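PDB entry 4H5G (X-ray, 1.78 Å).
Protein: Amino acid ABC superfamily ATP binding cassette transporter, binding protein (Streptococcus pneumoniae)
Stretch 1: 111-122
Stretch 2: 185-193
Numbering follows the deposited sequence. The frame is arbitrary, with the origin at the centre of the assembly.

Stretch 1, residues 111-122: DVEKYKDLTSLE
Stretch 2 185-193: LAVATVSLK

Two segments of one chain, at least 69 residues apart where they touch, pack with no direct hydrogen bond between them; apolar side chains and bridging waters do the work. The two stretches bury 465 Å² between them, both sides summed. In stretch 1, residues 112-114 have helical phi/psi without the regular bonds, Tyr115 (-93/71) breaks that pattern, and a helix begins at Leu118. Stretch 2 leaves a strand, 185-187, for an irregular but largely extended course, interrupted at Thr189 (-87/0). The register pairs Val112 with Ala188 (CA to CA 5.5 Å) and Lys116 with Val190 (CA to CA 5.3 Å), so the two segments advance in the same direction.

Apolar packing centres on Val190, whose CA-to-CB bond points toward stretch 1 and whose chi1 is p (53°). Val190 CG1 lies 3.6 Å from Leu121 CD1 and 4.4 Å from Tyr115 CB, while Val190 CG2 lies 3.4 Å from Leu118 CD2. A beta-branched residue suits this place because its methyls spread: CG1 lies by Tyr115, CG2 by Leu118, and both reach Leu121. They also touch backbone: Val190 CG1 is 3.1 Å from Tyr115 O, and Val190 CG2 is 3.6 Å from Asp117 C. Val190 is buried and loses 92 Å² to this contact; Tyr115, Leu121 and Leu192 are buried too, where apolar atoms avoid water. Leu118 (m, t) starts sideways, but its length brings CD2 within 3.4 Å of CD2 of Leu192 (m, t), whose end also comes nearer. The CA-to-CB bond of Leu121 (m, t) points toward stretch 2. At the other end, Val112 (t) places CG2 3.6 Å from Ala186 CB and CG1 4.1 Å from Thr189 CG2; the methyl of Ala186, whose CA-to-CB bond points toward stretch 1, meets Val112 CG2 with a small apolar surface and has no polar group to satisfy.

Water supplies the polar links. Water 1 donates to Val112 O (2.7 Å) and Tyr115 O (2.6 Å) and accepts from Thr189 N (2.9 Å), satisfying three backbone groups at once. Water 2 joins Val112 O (2.9 Å) to Thr189 OG1 (2.8 Å). Water 3 donates to Lys116 O (2.8 Å), contacts Thr189 OG1 at 2.6 Å and makes a weak bond to Thr189 O (3.4 Å). Thr189, with chi1 p (58°), suits this exposed site: its hydroxyl engages two waters while its methyl packs on Val112.

Local bonds shape stretch 1. Asp111 O accepts from Lys114 N (3.0 Å) and Tyr115 N (3.1 Å), closing the turn. Asp117, chi1 p (70°), caps the helix: its OD1 accepts from Ser120 N at 2.8 Å, a role suited to a short carboxylate. Glu122 N donates to Leu118 O (2.8 Å). The CA-to-CB bond of Lys116 points away, and its NZ donates to Glu113 O at a very short 2.5 Å.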

ATOM      1  N   ASP A 111     -24.608   2.347  -6.236  1.00 22.94           N
ATOM      2  CA  ASP A 111     -24.101   2.212  -7.602  1.00 27.63           C
ATOM      3  C   ASP A 111     -23.509   0.846  -7.906  1.00 29.37           C
ATOM      4  O   ASP A 111     -22.952   0.644  -8.985  1.00 28.11           O
ATOM      5  CB  ASP A 111     -23.023   3.267  -7.882  1.00 22.59           C
ATOM      6  CG  ASP A 111     -23.592   4.654  -8.078  1.00 23.62           C
ATOM      7  OD1 ASP A 111     -24.816   4.784  -8.321  1.00 25.00           O
ATOM      8  OD2 ASP A 111     -22.795   5.617  -8.004  1.00 24.38           O
ATOM      9  N   VAL A 112     -23.613  -0.085  -6.967  1.00 29.41           N
ATOM     10  CA  VAL A 112     -23.046  -1.416  -7.187  1.00 31.99           C
ATOM     11  C   VAL A 112     -23.696  -2.118  -8.383  1.00 32.05           C
ATOM     12  O   VAL A 112     -23.015  -2.782  -9.164  1.00 35.97           O
ATOM     13  CB  VAL A 112     -23.124  -2.293  -5.925  1.00 34.84           C
ATOM     14  CG1 VAL A 112     -22.662  -3.718  -6.218  1.00 41.77           C
ATOM     15  CG2 VAL A 112     -22.275  -1.688  -4.818  1.00 33.21           C
ATOM     16  N   GLU A 113     -25.005  -1.960  -8.536  1.00 29.35           N
ATOM     17  CA  GLU A 113     -25.702  -2.598  -9.654  1.00 34.95           C
ATOM     18  C   GLU A 113     -25.374  -1.900 -10.958  1.00 44.21           C
ATOM     19  O   GLU A 113     -25.519  -2.460 -12.042  1.00 47.30           O
ATOM     20  CB  GLU A 113     -27.217  -2.613  -9.419  1.00 40.45           C
ATOM     21  CG  GLU A 113     -27.638  -3.545  -8.314  1.00 48.67           C
ATOM     22  CD  GLU A 113     -27.103  -4.946  -8.519  1.00 64.08           C
ATOM     23  OE1 GLU A 113     -27.348  -5.527  -9.598  1.00 65.26           O
ATOM     24  OE2 GLU A 113     -26.422  -5.460  -7.607  1.00 69.18           O
ATOM     25  N   LYS A 114     -24.900  -0.671 -10.842  1.00 34.98           N
ATOM     26  CA  LYS A 114     -24.675   0.166 -12.005  1.00 30.92           C
ATOM     27  C   LYS A 114     -23.348  -0.148 -12.697  1.00 34.96           C
ATOM     28  O   LYS A 114     -23.291  -0.269 -13.922  1.00 37.12           O
ATOM     29  CB  LYS A 114     -24.692   1.623 -11.564  1.00 32.06           C
ATOM     30  CG  LYS A 114     -24.432   2.608 -12.661  1.00 42.00           C
ATOM     31  CD  LYS A 114     -24.459   4.005 -12.095  1.00 39.72           C
ATOM     32  CE  LYS A 114     -24.272   5.033 -13.175  1.00 47.20           C
ATOM     33  NZ  LYS A 114     -24.429   6.385 -12.581  1.00 50.34           N
ATOM     34  N   TYR A 115     -22.282  -0.270 -11.911  1.00 28.96           N
ATOM     35  CA  TYR A 115     -20.945  -0.488 -12.462  1.00 22.54           C
ATOM     36  C   TYR A 115     -20.624  -1.965 -12.539  1.00 30.03           C
ATOM     37  O   TYR A 115     -19.806  -2.474 -11.781  1.00 31.74           O
ATOM     38  CB  TYR A 115     -19.901   0.274 -11.638  1.00 25.12           C
ATOM     39  CG  TYR A 115     -20.114   1.762 -11.757  1.00 25.38           C
ATOM     40  CD1 TYR A 115     -20.109   2.364 -12.997  1.00 24.14           C
ATOM     41  CD2 TYR A 115     -20.364   2.556 -10.640  1.00 28.17           C
ATOM     42  CE1 TYR A 115     -20.320   3.718 -13.141  1.00 24.38           C
ATOM     43  CE2 TYR A 115     -20.580   3.922 -10.767  1.00 26.51           C
ATOM     44  CZ  TYR A 115     -20.553   4.494 -12.019  1.00 27.94           C
ATOM     45  OH  TYR A 115     -20.775   5.843 -12.188  1.00 26.85           O
ATOM     46  N   LYS A 116     -21.286  -2.646 -13.465  1.00 35.03           N
ATOM     47  CA  LYS A 116     -21.101  -4.083 -13.616  1.00 42.14           C
ATOM     48  C   LYS A 116     -20.048  -4.477 -14.629  1.00 37.45           C
ATOM     49  O   LYS A 116     -19.545  -5.595 -14.585  1.00 36.49           O
ATOM     50  CB  LYS A 116     -22.423  -4.761 -13.956  1.00 45.30           C
ATOM     51  CG  LYS A 116     -23.282  -4.966 -12.741  1.00 53.19           C
ATOM     52  CD  LYS A 116     -24.179  -6.165 -12.895  1.00 51.01           C
ATOM     53  CE  LYS A 116     -25.599  -5.741 -12.695  1.00 52.02           C
ATOM     54  NZ  LYS A 116     -25.798  -4.489 -13.449  1.00 52.15           N
ATOM     55  N   ASP A 117     -19.720  -3.576 -15.550  1.00 33.85           N
ATOM     56  CA  ASP A 117     -18.717  -3.893 -16.565  1.00 29.36           C
ATOM     57  C   ASP A 117     -17.760  -2.735 -16.771  1.00 31.62           C
ATOM     58  O   ASP A 117     -17.932  -1.670 -16.183  1.00 28.81           O
ATOM     59  CB  ASP A 117     -19.380  -4.311 -17.884  1.00 26.14           C
ATOM     60  CG  ASP A 117     -20.089  -3.156 -18.597  1.00 33.51           C
ATOM     61  OD1 ASP A 117     -20.330  -2.088 -17.987  1.00 31.16           O
ATOM     62  OD2 ASP A 117     -20.418  -3.333 -19.785  1.00 34.27           O
ATOM     63  N   LEU A 118     -16.742  -2.948 -17.593  1.00 29.08           N
ATOM     64  CA  LEU A 118     -15.778  -1.892 -17.864  1.00 31.15           C
ATOM     65  C   LEU A 118     -16.373  -0.764 -18.700  1.00 28.83           C
ATOM     66  O   LEU A 118     -15.982   0.397 -18.553  1.00 31.80           O
ATOM     67  CB  LEU A 118     -14.542  -2.462 -18.552  1.00 39.74           C
ATOM     68  CG  LEU A 118     -13.766  -3.478 -17.720  1.00 43.58           C
ATOM     69  CD1 LEU A 118     -12.409  -3.742 -18.351  1.00 49.89           C
ATOM     70  CD2 LEU A 118     -13.617  -2.979 -16.298  1.00 44.08           C
ATOM     71  N   THR A 119     -17.317  -1.094 -19.578  1.00 24.41           N
ATOM     72  CA  THR A 119     -17.941  -0.074 -20.417  1.00 25.13           C
ATOM     73  C   THR A 119     -18.647   0.962 -19.544  1.00 30.53           C
ATOM     74  O   THR A 119     -18.569   2.160 -19.799  1.00 31.47           O
ATOM     75  CB  THR A 119     -18.921  -0.689 -21.455  1.00 29.30           C
ATOM     76  OG1 THR A 119     -18.185  -1.538 -22.346  1.00 31.48           O
ATOM     77  CG2 THR A 119     -19.623   0.397 -22.265  1.00 32.43           C
ATOM     78  N   SER A 120     -19.303   0.506 -18.486  1.00 25.27           N
ATOM     79  CA  SER A 120     -19.975   1.434 -17.573  1.00 28.03           C
ATOM     80  C   SER A 120     -18.975   2.339 -16.831  1.00 26.11           C
ATOM     81  O   SER A 120     -19.258   3.513 -16.608  1.00 31.98           O
ATOM     82  CB  SER A 120     -20.871   0.682 -16.586  1.00 26.66           C
ATOM     83  OG  SER A 120     -20.112  -0.119 -15.711  1.00 31.42           O
ATOM     84  N   LEU A 121     -17.818   1.797 -16.455  1.00 28.19           N
ATOM     85  CA  LEU A 121     -16.787   2.572 -15.744  1.00 28.68           C
ATOM     86  C   LEU A 121     -16.130   3.562 -16.679  1.00 38.69           C
ATOM     87  O   LEU A 121     -15.705   4.644 -16.274  1.00 37.83           O
ATOM     88  CB  LEU A 121     -15.711   1.654 -15.174  1.00 32.37           C
ATOM     89  CG  LEU A 121     -16.069   0.801 -13.972  1.00 36.50           C
ATOM     90  CD1 LEU A 121     -14.944  -0.168 -13.666  1.00 43.52           C
ATOM     91  CD2 LEU A 121     -16.366   1.685 -12.765  1.00 41.10           C
ATOM     92  N   GLU A 122     -16.039   3.158 -17.939  1.00 33.27           N
ATOM     93  CA  GLU A 122     -15.444   3.958 -18.993  1.00 35.07           C
ATOM     94  C   GLU A 122     -16.118   5.319 -19.120  1.00 37.75           C
ATOM     95  O   GLU A 122     -15.491   6.295 -19.525  1.00 42.90           O
ATOM     96  CB  GLU A 122     -15.571   3.197 -20.307  1.00 46.03           C
ATOM     97  CG  GLU A 122     -14.526   3.493 -21.331  1.00 50.50           C
ATOM     98  CD  GLU A 122     -14.814   2.755 -22.623  1.00 54.53           C
ATOM     99  OE1 GLU A 122     -15.989   2.760 -23.057  1.00 42.17           O
ATOM    100  OE2 GLU A 122     -13.877   2.152 -23.184  1.00 54.06           O
ATOM    101  N   LEU A 185     -20.662   3.157   1.213  1.00 28.33           N
ATOM    102  CA  LEU A 185     -19.611   2.710   0.293  1.00 25.74           C
ATOM    103  C   LEU A 185     -19.592   1.197   0.120  1.00 27.26           C
ATOM    104  O   LEU A 185     -20.021   0.450   1.002  1.00 32.76           O
ATOM    105  CB  LEU A 185     -18.239   3.204   0.758  1.00 24.65           C
ATOM    106  CG  LEU A 185     -18.198   4.722   0.965  1.00 27.95           C
ATOM    107  CD1 LEU A 185     -16.829   5.192   1.476  1.00 28.84           C
ATOM    108  CD2 LEU A 185     -18.578   5.451  -0.318  1.00 29.43           C
ATOM    109  N   ALA A 186     -19.086   0.750  -1.025  1.00 24.94           N
ATOM    110  CA  ALA A 186     -19.055  -0.670  -1.335  1.00 24.31           C
ATOM    111  C   ALA A 186     -17.988  -0.968  -2.367  1.00 24.43           C
ATOM    112  O   ALA A 186     -17.525  -0.077  -3.061  1.00 23.79           O
ATOM    113  CB  ALA A 186     -20.419  -1.131  -1.831  1.00 27.63           C
ATOM    114  N   VAL A 187     -17.603  -2.231  -2.465  1.00 23.78           N
ATOM    115  CA  VAL A 187     -16.661  -2.652  -3.491  1.00 23.28           C
ATOM    116  C   VAL A 187     -17.442  -3.057  -4.741  1.00 27.65           C
ATOM    117  O   VAL A 187     -18.368  -3.860  -4.659  1.00 27.42           O
ATOM    118  CB  VAL A 187     -15.818  -3.822  -2.981  1.00 27.75           C
ATOM    119  CG1 VAL A 187     -14.798  -4.258  -4.039  1.00 26.89           C
ATOM    120  CG2 VAL A 187     -15.128  -3.441  -1.663  1.00 24.05           C
ATOM    121  N   ALA A 188     -17.077  -2.490  -5.892  1.00 24.29           N
ATOM    122  CA  ALA A 188     -17.750  -2.793  -7.162  1.00 24.15           C
ATOM    123  C   ALA A 188     -17.523  -4.259  -7.529  1.00 25.71           C
ATOM    124  O   ALA A 188     -16.536  -4.849  -7.111  1.00 27.05           O
ATOM    125  CB  ALA A 188     -17.240  -1.882  -8.259  1.00 28.25           C
ATOM    126  N   THR A 189     -18.434  -4.837  -8.312  1.00 26.11           N
ATOM    127  CA  THR A 189     -18.308  -6.238  -8.735  1.00 29.26           C
ATOM    128  C   THR A 189     -17.482  -6.391 -10.009  1.00 42.39           C
ATOM    129  O   THR A 189     -17.306  -7.500 -10.511  1.00 46.58           O
ATOM    130  CB  THR A 189     -19.676  -6.883  -8.985  1.00 30.09           C
ATOM    131  OG1 THR A 189     -20.378  -6.128  -9.981  1.00 34.86           O
ATOM    132  CG2 THR A 189     -20.505  -6.923  -7.707  1.00 35.19           C
ATOM    133  N   VAL A 190     -17.002  -5.274 -10.541  1.00 30.24           N
ATOM    134  CA  VAL A 190     -16.230  -5.288 -11.779  1.00 38.99           C
ATOM    135  C   VAL A 190     -14.779  -5.032 -11.417  1.00 27.47           C
ATOM    136  O   VAL A 190     -14.509  -4.252 -10.517  1.00 28.09           O
ATOM    137  CB  VAL A 190     -16.733  -4.180 -12.743  1.00 40.81           C
ATOM    138  CG1 VAL A 190     -16.747  -2.811 -12.054  1.00 45.63           C
ATOM    139  CG2 VAL A 190     -15.906  -4.140 -13.997  1.00 49.43           C
ATOM    140  N   SER A 191     -13.846  -5.696 -12.090  1.00 30.97           N
ATOM    141  CA  SER A 191     -12.433  -5.401 -11.860  1.00 27.97           C
ATOM    142  C   SER A 191     -11.630  -5.427 -13.156  1.00 33.35           C
ATOM    143  O   SER A 191     -12.004  -6.092 -14.121  1.00 33.50           O
ATOM    144  CB  SER A 191     -11.831  -6.348 -10.818  1.00 37.44           C
ATOM    145  OG  SER A 191     -11.892  -7.686 -11.248  1.00 38.78           O
ATOM    146  N   LEU A 192     -10.531  -4.683 -13.175  1.00 26.84           N
ATOM    147  CA  LEU A 192      -9.669  -4.632 -14.349  1.00 36.79           C
ATOM    148  C   LEU A 192      -8.851  -5.910 -14.473  1.00 43.11           C
ATOM    149  O   LEU A 192      -8.710  -6.657 -13.512  1.00 41.07           O
ATOM    150  CB  LEU A 192      -8.750  -3.408 -14.289  1.00 27.60           C
ATOM    151  CG  LEU A 192      -9.499  -2.100 -14.543  1.00 32.17           C
ATOM    152  CD1 LEU A 192      -8.555  -0.926 -14.661  1.00 27.05           C
ATOM    153  CD2 LEU A 192     -10.310  -2.221 -15.816  1.00 46.15           C
ATOM    154  N   LYS A 193      -8.318  -6.159 -15.666  1.00 50.26           N
ATOM    155  CA  LYS A 193      -7.412  -7.284 -15.876  1.00 57.64           C
ATOM    156  C   LYS A 193      -6.105  -6.978 -15.156  1.00 56.50           C
ATOM    157  O   LYS A 193      -5.520  -5.919 -15.375  1.00 59.10           O
ATOM    158  CB  LYS A 193      -7.163  -7.467 -17.373  1.00 66.70           C
ATOM    159  CG  LYS A 193      -6.101  -8.500 -17.704  1.00 71.52           C
ATOM    160  CD  LYS A 193      -5.808  -8.553 -19.197  1.00 77.10           C
ATOM    161  CE  LYS A 193      -6.812  -9.417 -19.936  1.00 78.83           C
ATOM    162  NZ  LYS A 193      -6.307  -9.770 -21.294  1.00 77.83           N
TER
HETATM  163  O   HOH W   1     -20.288  -2.907  -9.301  1.00 28.88           O
HETATM  164  O   HOH W   2     -23.084  -5.621  -9.603  1.00 39.21           O
HETATM  165  O   HOH W   3     -20.155  -7.190 -12.333  1.00 39.08           O